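Local coordinates for N-acetylmuramoyl-L-alanine amidase AmiD (Escherichia coli, PDB 2WKX), which hydrolyses the amide link between N-acetylmuramoyl residues and L-amino acids in cell-wall glycopeptides, using one catalytic zinc ion per subunit, at residues V33-A38 with V149-I154. Sequence-based numbering, arbitrary orientation.
Sequences VIHYTA and VAHADI. With ZN (zinc ion), chain B.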
# COMPACT_ATOMS: atom_id res chain seq x y z
N VAL A 33 12.25 -6.01 -2.82
CA VAL A 33 13.12 -5.84 -1.64
C VAL A 33 14.05 -7.05 -1.54
O VAL A 33 13.59 -8.23 -1.58
CB VAL A 33 12.33 -5.67 -0.32
CG1 VAL A 33 13.30 -5.40 0.86
CG2 VAL A 33 11.24 -4.54 -0.42
N ILE A 34 15.34 -6.77 -1.38
CA ILE A 34 16.36 -7.82 -1.22
C ILE A 34 16.78 -7.92 0.26
O ILE A 34 17.06 -6.89 0.92
CB ILE A 34 17.63 -7.56 -2.13
CG1 ILE A 34 17.23 -7.23 -3.58
CG2 ILE A 34 18.66 -8.73 -2.05
CD1 ILE A 34 16.41 -8.37 -4.32
N HIS A 35 16.82 -9.15 0.74
CA HIS A 35 17.14 -9.49 2.13
C HIS A 35 18.27 -10.53 2.18
O HIS A 35 18.52 -11.25 1.21
CB HIS A 35 15.93 -10.16 2.83
CG HIS A 35 14.67 -9.36 2.83
ND1 HIS A 35 14.32 -8.53 3.88
CD2 HIS A 35 13.65 -9.30 1.94
CE1 HIS A 35 13.16 -7.96 3.61
NE2 HIS A 35 12.72 -8.42 2.45
N TYR A 36 18.95 -10.61 3.33
CA TYR A 36 19.63 -11.87 3.68
C TYR A 36 18.92 -12.54 4.86
O TYR A 36 18.22 -11.89 5.66
CB TYR A 36 21.15 -11.73 3.93
CG TYR A 36 21.61 -10.69 4.95
CD1 TYR A 36 21.18 -10.72 6.29
CD2 TYR A 36 22.54 -9.71 4.58
CE1 TYR A 36 21.62 -9.76 7.23
CE2 TYR A 36 23.01 -8.76 5.52
CZ TYR A 36 22.54 -8.79 6.83
OH TYR A 36 22.96 -7.84 7.74
N THR A 37 19.09 -13.86 4.96
CA THR A 37 18.37 -14.64 5.97
C THR A 37 19.09 -14.64 7.32
O THR A 37 18.46 -14.92 8.35
CB THR A 37 18.22 -16.13 5.54
OG1 THR A 37 19.52 -16.70 5.35
CG2 THR A 37 17.41 -16.29 4.22
N ALA A 38 20.40 -14.38 7.30
CA ALA A 38 21.27 -14.58 8.48
C ALA A 38 21.09 -15.99 9.10
O ALA A 38 21.14 -16.15 10.32
CB ALA A 38 21.02 -13.46 9.51
N VAL A 149 15.35 -2.43 -4.00
CA VAL A 149 15.91 -1.85 -2.76
C VAL A 149 16.43 -2.87 -1.76
O VAL A 149 16.05 -4.05 -1.79
CB VAL A 149 14.91 -0.89 -2.05
CG1 VAL A 149 14.48 0.22 -3.03
CG2 VAL A 149 13.68 -1.67 -1.52
N ALA A 150 17.34 -2.40 -0.90
CA ALA A 150 17.78 -3.13 0.29
C ALA A 150 16.66 -3.05 1.34
O ALA A 150 15.96 -2.03 1.44
CB ALA A 150 19.06 -2.50 0.87
N HIS A 151 16.49 -4.11 2.14
CA HIS A 151 15.68 -3.94 3.35
C HIS A 151 16.15 -2.72 4.19
O HIS A 151 15.36 -1.95 4.74
CB HIS A 151 15.70 -5.22 4.19
CG HIS A 151 14.59 -5.30 5.19
ND1 HIS A 151 14.44 -6.36 6.05
CD2 HIS A 151 13.58 -4.43 5.49
CE1 HIS A 151 13.38 -6.17 6.81
NE2 HIS A 151 12.85 -5.00 6.52
N ALA A 152 17.46 -2.52 4.26
CA ALA A 152 18.04 -1.39 5.00
C ALA A 152 17.60 -0.03 4.44
O ALA A 152 17.51 0.93 5.19
CB ALA A 152 19.59 -1.49 4.92
N ASP A 153 17.35 0.03 3.13
CA ASP A 153 16.91 1.28 2.51
C ASP A 153 15.53 1.67 3.03
O ASP A 153 15.24 2.87 3.17
CB ASP A 153 16.86 1.14 0.98
CG ASP A 153 18.23 0.96 0.34
OD1 ASP A 153 19.25 1.47 0.88
OD2 ASP A 153 18.28 0.32 -0.73
N ILE A 154 14.67 0.68 3.28
CA ILE A 154 13.28 0.96 3.69
C ILE A 154 13.06 0.94 5.21
O ILE A 154 12.04 1.40 5.71
CB ILE A 154 12.25 0.02 2.97
CG1 ILE A 154 12.31 -1.42 3.52
CG2 ILE A 154 12.45 0.08 1.44
CD1 ILE A 154 11.34 -2.41 2.74
ZN ZN B . 15.49 -8.14 5.62
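His151 and His35 come together on a zinc ion. From CB, 3.6 Å from His35 ND1, the His151 side chain extends with CG anti to the backbone N (chi1 -162°), which carries the ring toward the metal; CG lies 3.4 Å from His35 CE1, which sits over one face of the ring, toward its rim. ND1 of His151 then binds zinc at 2.1 Å, as does ND1 of His35, and Asp161 adds a carboxylate oxygen. CE1 and CD2 of His151 complete the face under His35 CE1, CD2 at 4.0 Å from it. At the far side of the ring, His151 NE2 is hydrogen-bonded to the carbonyl of Ala85, which helps fix the ring's rotation; His35 NE2 is hydrogen-bonded to His84 ND1. The ring planes stand at 73°, an offset edge-to-face pair with His35 giving the edge. This is the catalytic zinc site of the amidase 2 family, built on a PGRP-like fold: strand 148-150 runs parallel to strand 31-36 at one border of the mixed sheet, and helix 151-154 begins directly after Ala150, its N-cap. Ile34 N donates to Val149 O (2.8 Å), and His151 N to Ile34 O. On the histidine side, Val33 CG2 meets Ile154 CD1 tip to tip at 3.8 Å, and Val33 CG1 packs against N and CA of His151.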